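PDB 5NYW: peptidase from Yersinia bercovieri, which is of unknown function but, as an ancestral beta-subunit (Anbu) of the proteasome and HslV family, is probably a peptidase of the Ntn-hydrolase type. Local coordinates for residues 63-68 with 91-96; 75-78 with 82-85; 124-129 with 136-141; 170-175 with 195-200; 181-186 with 220-225. One frame throughout, in Å; residues are numbered along the deposited sequence.

Interaction 1: 63-68 with 91-96. With SO4 (sulfate ion), chain B.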
# COMPACT_ATOMS: atom_id res chain seq x y z
N GLN L 63 -36.46 -0.54 11.45
CA GLN L 63 -37.90 -0.80 11.39
C GLN L 63 -38.23 -1.77 10.26
O GLN L 63 -39.05 -2.67 10.41
CB GLN L 63 -38.66 0.50 11.17
CG GLN L 63 -38.69 1.41 12.38
CD GLN L 63 -39.23 2.78 12.04
OE1 GLN L 63 -39.19 3.20 10.88
NE2 GLN L 63 -39.71 3.50 13.05
N ARG L 64 -37.60 -1.56 9.11
CA ARG L 64 -37.82 -2.40 7.94
C ARG L 64 -37.31 -3.83 8.16
O ARG L 64 -37.97 -4.80 7.79
CB ARG L 64 -37.14 -1.78 6.71
CG ARG L 64 -38.07 -1.46 5.54
CD ARG L 64 -38.62 -2.72 4.90
NE ARG L 64 -37.70 -3.85 5.05
CZ ARG L 64 -37.98 -5.11 4.72
NH1 ARG L 64 -37.07 -6.07 4.91
NH2 ARG L 64 -39.16 -5.42 4.20
N ARG L 65 -36.15 -3.94 8.79
CA ARG L 65 -35.54 -5.24 9.01
C ARG L 65 -36.22 -6.06 10.11
O ARG L 65 -36.03 -7.27 10.19
CB ARG L 65 -34.06 -5.04 9.32
CG ARG L 65 -33.27 -4.64 8.08
CD ARG L 65 -31.89 -4.11 8.41
NE ARG L 65 -31.21 -3.65 7.20
CZ ARG L 65 -30.07 -2.97 7.19
NH1 ARG L 65 -29.45 -2.68 8.33
NH2 ARG L 65 -29.55 -2.59 6.04
N CYS L 66 -37.01 -5.41 10.95
CA CYS L 66 -37.82 -6.11 11.95
C CYS L 66 -38.93 -6.96 11.33
O CYS L 66 -39.49 -7.84 11.99
CB CYS L 66 -38.41 -5.11 12.94
SG CYS L 66 -37.30 -4.64 14.28
N LEU L 67 -39.29 -6.64 10.09
CA LEU L 67 -40.33 -7.40 9.38
C LEU L 67 -39.75 -8.60 8.64
O LEU L 67 -40.49 -9.40 8.06
CB LEU L 67 -41.07 -6.50 8.39
CG LEU L 67 -41.85 -5.33 9.01
CD1 LEU L 67 -42.47 -4.50 7.91
CD2 LEU L 67 -42.90 -5.86 9.96
N ASP L 68 -38.42 -8.71 8.65
CA ASP L 68 -37.69 -9.80 8.00
C ASP L 68 -37.08 -10.71 9.05
O ASP L 68 -36.05 -10.38 9.63
CB ASP L 68 -36.61 -9.22 7.08
CG ASP L 68 -35.80 -10.28 6.35
OD1 ASP L 68 -36.13 -11.48 6.45
OD2 ASP L 68 -34.82 -9.90 5.67
N VAL L 91 -25.47 2.19 12.39
CA VAL L 91 -24.85 3.51 12.37
C VAL L 91 -23.69 3.62 11.36
O VAL L 91 -23.68 4.53 10.53
CB VAL L 91 -24.33 3.91 13.76
CG1 VAL L 91 -23.41 5.10 13.63
CG2 VAL L 91 -25.49 4.24 14.68
N ARG L 92 -22.74 2.68 11.42
CA ARG L 92 -21.60 2.67 10.49
C ARG L 92 -22.04 2.48 9.03
O ARG L 92 -21.49 3.12 8.13
CB ARG L 92 -20.58 1.57 10.86
CG ARG L 92 -19.73 1.88 12.08
CD ARG L 92 -18.61 0.83 12.37
NE ARG L 92 -19.10 -0.49 12.79
CZ ARG L 92 -19.24 -0.86 14.07
NH1 ARG L 92 -18.99 0.00 15.06
NH2 ARG L 92 -19.68 -2.08 14.36
N GLU L 93 -23.02 1.61 8.81
CA GLU L 93 -23.56 1.34 7.48
C GLU L 93 -24.11 2.59 6.80
O GLU L 93 -23.85 2.85 5.63
CB GLU L 93 -24.67 0.30 7.56
CG GLU L 93 -25.43 0.10 6.27
CD GLU L 93 -26.66 -0.77 6.45
OE1 GLU L 93 -27.39 -0.99 5.46
OE2 GLU L 93 -26.94 -1.22 7.58
N VAL L 94 -24.92 3.34 7.54
CA VAL L 94 -25.54 4.55 7.03
C VAL L 94 -24.53 5.68 6.81
O VAL L 94 -24.55 6.33 5.77
CB VAL L 94 -26.65 5.00 7.97
CG1 VAL L 94 -27.14 6.40 7.59
CG2 VAL L 94 -27.78 3.98 7.94
N ILE L 95 -23.62 5.89 7.76
CA ILE L 95 -22.62 6.95 7.61
C ILE L 95 -21.67 6.71 6.43
O ILE L 95 -21.43 7.61 5.62
CB ILE L 95 -21.79 7.13 8.89
CG1 ILE L 95 -22.66 7.76 9.97
CG2 ILE L 95 -20.59 8.03 8.65
CD1 ILE L 95 -21.95 7.97 11.28
N ASN L 96 -21.18 5.48 6.31
CA ASN L 96 -20.27 5.15 5.22
C ASN L 96 -20.97 5.23 3.87
O ASN L 96 -20.34 5.58 2.87
CB ASN L 96 -19.65 3.77 5.44
CG ASN L 96 -18.63 3.78 6.57
OD1 ASN L 96 -18.27 4.84 7.10
ND2 ASN L 96 -18.14 2.60 6.93
S SO4 B . -32.30 -5.32 3.87
O1 SO4 B . -31.00 -5.74 4.38
O2 SO4 B . -33.36 -5.98 4.64
O3 SO4 B . -32.47 -3.87 3.99
O4 SO4 B . -32.39 -5.72 2.46

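Interaction 2: 75-78 with 82-85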
# COMPACT_ATOMS: atom_id res chain seq x y z
N MET L 75 -35.98 -7.38 16.86
CA MET L 75 -37.02 -8.23 17.43
C MET L 75 -36.51 -9.62 17.80
O MET L 75 -37.16 -10.33 18.58
CB MET L 75 -38.19 -8.33 16.47
CG MET L 75 -38.79 -6.96 16.24
SD MET L 75 -39.33 -6.15 17.76
CE MET L 75 -40.84 -7.04 18.10
N ASN L 76 -35.39 -10.03 17.21
CA ASN L 76 -34.82 -11.34 17.50
C ASN L 76 -33.43 -11.34 18.17
O ASN L 76 -32.84 -12.40 18.34
CB ASN L 76 -34.79 -12.19 16.23
CG ASN L 76 -33.95 -11.58 15.13
OD1 ASN L 76 -32.91 -10.95 15.38
ND2 ASN L 76 -34.39 -11.77 13.88
N VAL L 77 -32.89 -10.17 18.54
CA VAL L 77 -31.65 -10.15 19.32
C VAL L 77 -32.01 -10.67 20.72
O VAL L 77 -33.09 -10.38 21.25
CB VAL L 77 -30.98 -8.75 19.43
CG1 VAL L 77 -30.40 -8.32 18.08
CG2 VAL L 77 -31.94 -7.69 19.95
N ALA L 78 -31.12 -11.47 21.30
CA ALA L 78 -31.40 -12.13 22.58
C ALA L 78 -31.26 -11.19 23.79
O ALA L 78 -31.95 -11.37 24.79
CB ALA L 78 -30.50 -13.34 22.75
N GLU L 82 -26.80 -7.12 22.43
CA GLU L 82 -26.82 -7.46 21.00
C GLU L 82 -27.58 -6.40 20.23
O GLU L 82 -27.22 -6.06 19.11
CB GLU L 82 -27.49 -8.83 20.78
CG GLU L 82 -26.78 -10.00 21.45
CD GLU L 82 -27.43 -11.33 21.13
OE1 GLU L 82 -28.44 -11.32 20.40
OE2 GLU L 82 -26.94 -12.37 21.62
N ALA L 83 -28.60 -5.85 20.85
CA ALA L 83 -29.34 -4.75 20.25
C ALA L 83 -28.38 -3.57 20.02
O ALA L 83 -28.42 -2.92 18.98
CB ALA L 83 -30.49 -4.36 21.12
N ALA L 84 -27.52 -3.30 21.00
CA ALA L 84 -26.53 -2.23 20.89
C ALA L 84 -25.50 -2.46 19.79
O ALA L 84 -25.17 -1.52 19.07
CB ALA L 84 -25.81 -2.02 22.23
N THR L 85 -24.97 -3.68 19.67
CA THR L 85 -24.03 -3.96 18.58
C THR L 85 -24.76 -3.76 17.24
O THR L 85 -24.17 -3.30 16.26
CB THR L 85 -23.41 -5.39 18.62
OG1 THR L 85 -24.40 -6.40 18.41
CG2 THR L 85 -22.69 -5.62 19.93

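Interaction 3: 124-129 with 136-141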
# COMPACT_ATOMS: atom_id res chain seq x y z
N GLY L 124 -32.65 -7.60 33.15
CA GLY L 124 -33.09 -6.36 33.78
C GLY L 124 -33.03 -5.20 32.80
O GLY L 124 -32.88 -5.38 31.60
N LEU L 125 -33.17 -4.00 33.32
CA LEU L 125 -33.10 -2.81 32.50
C LEU L 125 -31.71 -2.57 31.99
O LEU L 125 -30.76 -2.72 32.74
CB LEU L 125 -33.53 -1.60 33.29
CG LEU L 125 -34.81 -1.80 34.05
CD1 LEU L 125 -34.91 -0.61 34.95
CD2 LEU L 125 -35.98 -1.90 33.09
N ARG L 126 -31.59 -2.19 30.72
CA ARG L 126 -30.29 -1.79 30.20
C ARG L 126 -30.42 -0.52 29.37
O ARG L 126 -31.43 -0.30 28.70
CB ARG L 126 -29.67 -2.92 29.38
CG ARG L 126 -29.49 -4.19 30.18
CD ARG L 126 -28.75 -5.29 29.44
NE ARG L 126 -27.31 -5.07 29.40
CZ ARG L 126 -26.44 -5.96 28.93
NH1 ARG L 126 -26.88 -7.14 28.49
NH2 ARG L 126 -25.14 -5.70 28.93
N LEU L 127 -29.40 0.33 29.44
CA LEU L 127 -29.38 1.62 28.75
C LEU L 127 -28.01 1.87 28.13
O LEU L 127 -27.00 1.73 28.82
CB LEU L 127 -29.72 2.75 29.73
CG LEU L 127 -29.54 4.19 29.23
CD1 LEU L 127 -30.46 4.48 28.07
CD2 LEU L 127 -29.73 5.21 30.36
N PHE L 128 -27.97 2.21 26.84
CA PHE L 128 -26.70 2.45 26.12
C PHE L 128 -26.63 3.81 25.45
O PHE L 128 -27.66 4.40 25.07
CB PHE L 128 -26.43 1.40 25.01
CG PHE L 128 -26.24 -0.02 25.51
CD1 PHE L 128 -27.32 -0.78 25.95
CD2 PHE L 128 -24.97 -0.56 25.61
CE1 PHE L 128 -27.15 -2.07 26.41
CE2 PHE L 128 -24.79 -1.84 26.09
CZ PHE L 128 -25.88 -2.60 26.49
N HIS L 129 -25.41 4.31 25.31
CA HIS L 129 -25.13 5.47 24.47
C HIS L 129 -24.29 5.01 23.28
O HIS L 129 -23.14 4.63 23.47
CB HIS L 129 -24.43 6.58 25.29
CG HIS L 129 -23.95 7.75 24.47
ND1 HIS L 129 -23.37 8.86 25.05
CD2 HIS L 129 -23.93 7.98 23.14
CE1 HIS L 129 -23.03 9.72 24.11
NE2 HIS L 129 -23.36 9.20 22.94
N PHE L 136 -20.00 1.82 21.77
CA PHE L 136 -20.97 2.28 22.76
C PHE L 136 -20.57 2.06 24.23
O PHE L 136 -19.70 1.25 24.55
CB PHE L 136 -22.30 1.58 22.50
CG PHE L 136 -22.18 0.08 22.35
CD1 PHE L 136 -22.10 -0.74 23.46
CD2 PHE L 136 -22.19 -0.50 21.10
CE1 PHE L 136 -22.00 -2.12 23.32
CE2 PHE L 136 -22.11 -1.88 20.96
CZ PHE L 136 -22.00 -2.69 22.07
N ILE L 137 -21.24 2.79 25.13
CA ILE L 137 -21.07 2.58 26.55
C ILE L 137 -22.41 2.29 27.22
O ILE L 137 -23.47 2.63 26.70
CB ILE L 137 -20.43 3.79 27.24
CG1 ILE L 137 -21.32 5.02 27.05
CG2 ILE L 137 -19.05 4.04 26.67
CD1 ILE L 137 -20.85 6.29 27.79
N GLU L 138 -22.34 1.69 28.40
CA GLU L 138 -23.54 1.29 29.11
C GLU L 138 -23.65 2.05 30.44
O GLU L 138 -22.65 2.29 31.14
CB GLU L 138 -23.52 -0.25 29.32
CG GLU L 138 -24.82 -0.84 29.86
CD GLU L 138 -24.87 -2.36 29.78
OE1 GLU L 138 -23.83 -2.96 29.41
OE2 GLU L 138 -25.96 -2.93 30.01
N ALA L 139 -24.88 2.45 30.77
CA ALA L 139 -25.13 3.13 32.03
C ALA L 139 -24.99 2.12 33.17
O ALA L 139 -25.35 0.95 33.03
CB ALA L 139 -26.50 3.77 32.03
N THR L 140 -24.46 2.60 34.28
CA THR L 140 -24.30 1.79 35.48
C THR L 140 -25.03 2.50 36.61
O THR L 140 -25.76 3.46 36.39
CB THR L 140 -22.83 1.61 35.85
OG1 THR L 140 -22.29 2.85 36.34
CG2 THR L 140 -22.02 1.12 34.66
N GLN L 141 -24.88 1.98 37.83
CA GLN L 141 -25.46 2.61 39.01
C GLN L 141 -24.69 3.90 39.39
O GLN L 141 -25.24 4.78 40.04
CB GLN L 141 -25.50 1.61 40.15
CG GLN L 141 -26.40 0.42 39.81
CD GLN L 141 -26.54 -0.59 40.93
OE1 GLN L 141 -25.98 -0.43 42.02
NE2 GLN L 141 -27.28 -1.66 40.66
O HOH W 1 -27.41 -0.46 31.43

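Interaction 4: 170-175 with 195-200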
# COMPACT_ATOMS: atom_id res chain seq x y z
N GLN L 170 -40.19 10.88 40.20
CA GLN L 170 -39.24 11.94 40.47
C GLN L 170 -38.21 12.04 39.35
O GLN L 170 -37.70 13.13 39.06
CB GLN L 170 -38.54 11.72 41.81
CG GLN L 170 -39.42 11.85 43.03
CD GLN L 170 -38.58 11.87 44.30
OE1 GLN L 170 -37.38 11.60 44.27
NE2 GLN L 170 -39.21 12.22 45.42
N ALA L 171 -37.86 10.91 38.74
CA ALA L 171 -36.95 10.92 37.59
C ALA L 171 -37.54 11.65 36.40
O ALA L 171 -36.89 12.45 35.74
CB ALA L 171 -36.58 9.53 37.21
N MET L 172 -38.81 11.37 36.12
CA MET L 172 -39.46 12.06 35.03
C MET L 172 -39.57 13.55 35.36
O MET L 172 -39.33 14.39 34.49
CB MET L 172 -40.84 11.47 34.76
CG MET L 172 -41.57 12.21 33.64
SD MET L 172 -40.61 12.32 32.10
CE MET L 172 -40.66 10.63 31.54
N GLN L 173 -39.87 13.87 36.62
CA GLN L 173 -39.90 15.28 37.05
C GLN L 173 -38.57 15.97 36.83
O GLN L 173 -38.51 17.09 36.32
CB GLN L 173 -40.26 15.41 38.53
CG GLN L 173 -41.73 15.24 38.83
CD GLN L 173 -42.04 15.32 40.32
OE1 GLN L 173 -41.26 14.86 41.15
NE2 GLN L 173 -43.16 15.95 40.65
N CYS L 174 -37.50 15.28 37.18
CA CYS L 174 -36.16 15.79 36.98
C CYS L 174 -35.89 16.04 35.49
O CYS L 174 -35.38 17.10 35.13
CB CYS L 174 -35.15 14.81 37.57
SG CYS L 174 -33.43 15.24 37.29
N ALA L 175 -36.26 15.09 34.63
CA ALA L 175 -36.11 15.26 33.18
C ALA L 175 -36.87 16.49 32.66
O ALA L 175 -36.33 17.23 31.84
CB ALA L 175 -36.58 13.99 32.44
N VAL L 195 -42.03 12.02 25.74
CA VAL L 195 -41.57 11.42 26.98
C VAL L 195 -42.16 10.02 27.21
O VAL L 195 -43.17 9.64 26.61
CB VAL L 195 -41.91 12.31 28.19
CG1 VAL L 195 -41.39 13.73 28.00
CG2 VAL L 195 -43.41 12.33 28.44
N MET L 196 -41.52 9.25 28.07
CA MET L 196 -42.04 7.94 28.44
C MET L 196 -41.50 7.43 29.76
O MET L 196 -40.33 7.62 30.08
CB MET L 196 -41.74 6.92 27.35
CG MET L 196 -42.09 5.53 27.78
SD MET L 196 -41.93 4.37 26.46
CE MET L 196 -41.88 2.83 27.39
N ILE L 197 -42.36 6.80 30.54
CA ILE L 197 -41.93 6.07 31.72
C ILE L 197 -42.08 4.57 31.45
O ILE L 197 -43.16 4.11 31.07
CB ILE L 197 -42.74 6.43 32.95
CG1 ILE L 197 -42.57 7.91 33.28
CG2 ILE L 197 -42.36 5.51 34.10
CD1 ILE L 197 -43.42 8.36 34.46
N TYR L 198 -41.00 3.81 31.62
CA TYR L 198 -41.05 2.36 31.51
C TYR L 198 -40.76 1.70 32.85
O TYR L 198 -39.61 1.66 33.30
CB TYR L 198 -40.05 1.83 30.49
CG TYR L 198 -40.07 0.31 30.46
CD1 TYR L 198 -41.01 -0.38 29.70
CD2 TYR L 198 -39.17 -0.43 31.23
CE1 TYR L 198 -41.04 -1.76 29.70
CE2 TYR L 198 -39.20 -1.79 31.23
CZ TYR L 198 -40.13 -2.46 30.46
OH TYR L 198 -40.13 -3.84 30.47
N PRO L 199 -41.80 1.18 33.50
CA PRO L 199 -41.60 0.43 34.75
C PRO L 199 -40.99 -0.97 34.56
O PRO L 199 -41.29 -1.66 33.58
CB PRO L 199 -43.01 0.36 35.35
CG PRO L 199 -43.94 0.57 34.20
CD PRO L 199 -43.23 1.41 33.19
N LEU L 200 -40.11 -1.35 35.47
CA LEU L 200 -39.44 -2.64 35.45
C LEU L 200 -40.43 -3.80 35.27
O LEU L 200 -41.48 -3.85 35.91
CB LEU L 200 -38.61 -2.84 36.72
CG LEU L 200 -37.97 -4.22 36.96
CD1 LEU L 200 -36.95 -4.55 35.88
CD2 LEU L 200 -37.33 -4.29 38.35

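Interaction 5: 181-186 with 220-225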
# COMPACT_ATOMS: atom_id res chain seq x y z
N SER L 181 -35.03 24.16 31.81
CA SER L 181 -33.82 24.98 31.82
C SER L 181 -33.16 25.06 30.43
O SER L 181 -32.58 26.09 30.09
CB SER L 181 -32.85 24.43 32.85
OG SER L 181 -33.43 24.54 34.13
N THR L 182 -33.25 23.98 29.66
CA THR L 182 -32.69 23.89 28.30
C THR L 182 -33.51 24.74 27.28
O THR L 182 -32.93 25.48 26.48
CB THR L 182 -32.61 22.41 27.85
OG1 THR L 182 -31.85 21.65 28.81
CG2 THR L 182 -31.94 22.29 26.51
N LEU L 183 -34.84 24.61 27.31
CA LEU L 183 -35.74 25.45 26.50
C LEU L 183 -35.51 26.94 26.75
O LEU L 183 -35.54 27.74 25.82
CB LEU L 183 -37.20 25.11 26.81
CG LEU L 183 -37.67 23.73 26.32
CD1 LEU L 183 -38.88 23.25 27.06
CD2 LEU L 183 -37.98 23.83 24.86
N ARG L 184 -35.28 27.30 28.01
CA ARG L 184 -35.07 28.71 28.41
C ARG L 184 -33.74 29.32 27.98
O ARG L 184 -33.61 30.54 27.93
CB ARG L 184 -35.14 28.89 29.93
CG ARG L 184 -36.47 28.69 30.60
CD ARG L 184 -36.22 28.73 32.11
NE ARG L 184 -37.44 28.67 32.90
CZ ARG L 184 -38.10 29.74 33.32
NH1 ARG L 184 -37.67 30.95 32.99
NH2 ARG L 184 -39.19 29.60 34.06
N SER L 185 -32.74 28.48 27.74
CA SER L 185 -31.37 28.98 27.57
C SER L 185 -30.83 28.83 26.17
O SER L 185 -29.84 29.48 25.83
CB SER L 185 -30.44 28.27 28.55
OG SER L 185 -30.76 28.65 29.87
N ASN L 186 -31.48 27.99 25.37
CA ASN L 186 -31.05 27.66 24.01
C ASN L 186 -32.23 27.40 23.06
O ASN L 186 -32.99 26.45 23.23
CB ASN L 186 -30.15 26.42 24.05
CG ASN L 186 -29.44 26.17 22.75
OD1 ASN L 186 -30.06 25.78 21.76
ND2 ASN L 186 -28.12 26.39 22.74
N MET L 220 -47.48 23.83 34.67
CA MET L 220 -47.51 23.97 36.12
C MET L 220 -46.16 23.74 36.80
O MET L 220 -45.80 24.47 37.72
CB MET L 220 -48.54 23.02 36.71
CG MET L 220 -48.87 23.28 38.15
SD MET L 220 -50.15 22.17 38.76
CE MET L 220 -50.09 22.51 40.52
N ILE L 221 -45.44 22.70 36.38
CA ILE L 221 -44.17 22.37 37.02
C ILE L 221 -43.11 23.41 36.67
O ILE L 221 -42.18 23.63 37.45
CB ILE L 221 -43.69 20.92 36.67
CG1 ILE L 221 -42.54 20.52 37.60
CG2 ILE L 221 -43.32 20.78 35.21
CD1 ILE L 221 -42.14 19.07 37.51
N ARG L 222 -43.21 24.01 35.48
CA ARG L 222 -42.30 25.07 35.06
C ARG L 222 -42.55 26.33 35.92
O ARG L 222 -41.62 27.05 36.30
CB ARG L 222 -42.44 25.40 33.57
CG ARG L 222 -42.06 24.26 32.62
CD ARG L 222 -42.19 24.65 31.14
NE ARG L 222 -40.97 25.29 30.67
CZ ARG L 222 -40.77 25.69 29.42
NH1 ARG L 222 -41.72 25.55 28.51
NH2 ARG L 222 -39.61 26.26 29.09
N LYS L 223 -43.82 26.62 36.17
CA LYS L 223 -44.23 27.78 36.99
C LYS L 223 -43.86 27.57 38.46
O LYS L 223 -43.37 28.48 39.13
CB LYS L 223 -45.73 28.03 36.85
CG LYS L 223 -46.24 29.19 37.70
CD LYS L 223 -47.74 29.43 37.50
CE LYS L 223 -48.26 30.54 38.40
NZ LYS L 223 -49.69 30.87 38.15
N GLY L 224 -44.10 26.37 38.96
CA GLY L 224 -43.75 26.02 40.32
C GLY L 224 -42.25 26.04 40.57
O GLY L 224 -41.80 26.58 41.58
N TRP L 225 -41.48 25.47 39.64
CA TRP L 225 -40.03 25.43 39.76
C TRP L 225 -39.43 26.84 39.64
O TRP L 225 -38.57 27.22 40.44
CB TRP L 225 -39.43 24.54 38.69
CG TRP L 225 -37.97 24.38 38.84
CD1 TRP L 225 -37.00 24.96 38.08
CD2 TRP L 225 -37.30 23.58 39.81
NE1 TRP L 225 -35.76 24.58 38.53
CE2 TRP L 225 -35.91 23.72 39.59
CE3 TRP L 225 -37.73 22.75 40.85
CZ2 TRP L 225 -34.96 23.08 40.37
CZ3 TRP L 225 -36.78 22.10 41.62
CH2 TRP L 225 -35.41 22.27 41.38
O HOH W 2 -39.25 27.35 35.41

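Interaction 1: 63-68 with 91-96
Glu93 OE2 takes two N-H groups from Arg65: NH1 at 3.0 Å and NH2 at 3.3 Å, the second bond weak. The contact joins the two helices, 52-65 and 80-98, that form one outer helical layer of this proteasome-type Ntn-hydrolase fold. Arg65 sits near the end of the first, where a type I turn runs on to Asp68. Glu93 lies well along the second. Glu93 OE1 receives Arg65 NH2 at 2.7 Å, the closest approach across the contact. The salt bridge is therefore bidentate and end-on. Guanidinium and carboxylate are nearly coplanar (9° apart), and both strong bonds use the syn lone pairs. Two nearly straight bonds close to one plane fix the rotation of both groups. The extended chain of Arg65 meets the extended chain of Glu93 from the opposite direction, which lets the pair span a CA-CA distance of 13.8 Å. Val94 and the Glu93 chain also pack on Leu61 of helix 52-65. A sulfate ion, probably from the crystallisation liquor, takes a third N-H of the guanidinium. This bond, from Arg65 NE to sulfate O3, is weak at 3.5 Å.

Interaction 2: 75-78 with 82-85
Val77 packs closely on Glu82 and Ala83, while Ala78 and the carboxylate of Glu82 form the more open side of the contact. The arrangement is a loop-to-helix junction at the N-terminal end of helix 80-98, where the loop after helix 52-65 turns into the helix. The Glu82 side chain folds back onto the backbone N-H of Ala78. Ser79 OG makes a weak hydrogen bond with Glu82 N. On the tight side, Val77 CB lies 3.7 Å from Glu82 CB, and the two side chains run past each other in opposite directions. Val77 CG2 reaches Ala83 CB at 3.8 Å. Ala83 also packs on Leu74 and Leu116, so this half faces the protein interior. The outer half is polar. Glu82 has CG beside its own backbone N (chi1 -62°) and an extended chain beyond, which carries OE1 back over the loop. Ala78 is exposed here, its CB 3.9 Å from Glu82 OE2. On the loop side, Val77 O is bound by Arg42 NH1. The Ala78 N-H meets Glu82 OE1 at 2.8 Å, coming from above the carboxylate plane, 53° out of it.

Interaction 3: 124-129 with 136-141
Glu138 places CG opposite its backbone N (chi1 -171°) and runs on extended, while Arg126 bends at chi3 (77°). These torsions bring carboxylate and guanidinium together over one face of a beta hairpin. The grip is side-on. Arg126 NE meets Glu138 OE2 at 2.6 Å, and Arg126 NH2 meets Glu138 OE1 at 3.1 Å, with the two planes only 21° apart. The Phe128 ring lies against the glutamate half of this bridge. Glu138 CG sits over one face of the Phe128 ring as a CH-pi contact, 4.1 Å from the centroid, and the carboxylate stacks near the ring's far end. Phe128 CD2 also touches Phe136 CD1 at 3.6 Å; these two side chains run side by side in the same direction, but their rings are nearly perpendicular and meet obliquely. The strands are antiparallel. His129 and Ile137 form a hydrogen-bonded pair, with His129 N to Ile137 O at 2.9 Å and Ile137 N to His129 O at 3.1 Å. Phe128 and Glu138 form the adjacent non-hydrogen-bonded pair. Further along, Ala139 N binds Leu127 O at 3.0 Å. A water takes the Leu127 N-H at 2.9 Å. Gln56 OE1 of a neighbouring subunit accepts a hydrogen bond from Glu138 N. Helix 80-98 packs on the Phe128 and Phe136 face through Met80, Tyr81 and Thr85. Leu127, His129, Ile137 and Ala139 meet strand 145-149 of the second sheet, and strand 112-120 pairs with strand 126-130 on its other side.

Interaction 4: 170-175 with 195-200
Met172 crosses Val195 and Ile197 at a slant, and its CE methyl does most of the touching. The chain leaves the helix with CG opposite the backbone N, then folds at chi2 (54°) and chi3 (71°). This double bend brings the CE methyl down onto the strand. CE settles between the two beta-branched residues. Met172 CE lies 4.0 Å from Val195 CB and 3.8 Å from Ile197 CG1. The sulfur takes part as well, with Met172 SD 4.1 Å from Val195 CB. Higher on the chain, Met172 CB meets the tip of Ile197, CD1, at 4.1 Å. Between Val195 and Ile197, Met172 CE also comes 3.4 Å from Met196 O, a backbone oxygen. Met196 CB points away from the helix. This is helix-on-sheet packing in the sandwich of the Ntn-hydrolase fold, where an outer helical layer covers a beta sheet. The segment axes pass 9.6 Å apart and run nearly antiparallel, at 159°. No hydrogen bond links the two segments. Ala171 and Ala175 extend the packing of the helix onto strand 2-7, through Met6 and Val4. The strand is held in its sheet by backbone bonds on both sides, Met196 to Phe14 and Val195 to Tyr209. A neighbouring subunit closes over the same region: its Leu241 packs on Met172 and its Leu239 on Ile197.

Interaction 5: 181-186 with 220-225
Two helices of the outer layer of the Ntn-hydrolase fold, 168-185 and 216-234, meet here at the surface through an arginine laid against a leucine. Arg222 bends at chi3 (86°), and its guanidinium reaches the end of the first helix. Leu183 CD1 lies over one face of the Arg222 guanidinium, 3.5 Å above its plane and offset toward the rim. Leu183 CB is 3.5 Å from Arg222 NH2. The two side chains cross at about a right angle. Arg184 comes in at the edge of the same guanidinium, with Arg184 CG 4.2 Å from Arg222 NH2. The polar ends of both arginines turn to a shared carboxylate: Asp180 OD1 forms salt bridges with Arg222 NE and Arg184 NE. Arg184 NE lies 5.0 Å from Arg222 NH2; the shared carboxylate probably offsets the repulsion between the two cations. A water also lies between Arg184 NH2, at 2.6 Å, and Arg222 O, at 2.5 Å. Both distances are short, so its exact place is doubtful. In segment 181-186, Ser185 OG bonds Ser181 O at 3.1 Å. Thr182 O accepts both Ser185 N and Asn186 N, from the same face of its plane. Lys155 NZ of a neighbouring subunit hydrogen-bonds Ser185 O, and Leu229 of the same neighbour packs on Trp225. Trp225, about one turn beyond Arg222 on helix 216-234, lies on Ile177 and Asp180 of helix 168-185.

Overall arrangement
Interactions 3 and 4 are buried, interactions 1 and 5 lie at the surface, and interaction 2 is partly buried. Interactions 1 and 2 share helix 80-98 and touch through Cys66 and Met75. Interactions 4 and 5 share helix 168-185, on the far side of the chain from interaction 1. The hairpin of interaction 3 stands between: Phe136 and Phe128 meet interaction 2, and Leu125 packs on Tyr198 and Leu200 of interaction 4. Chemistry follows place. Interaction 4 is apolar, and interaction 3 adds backbone bonds and a salt bridge. Charged groups dominate interactions 1 and 5, where interaction 1 pairs opposite charges directly and interaction 5 brings two arginines to one carboxylate, Asp180 of helix 168-185.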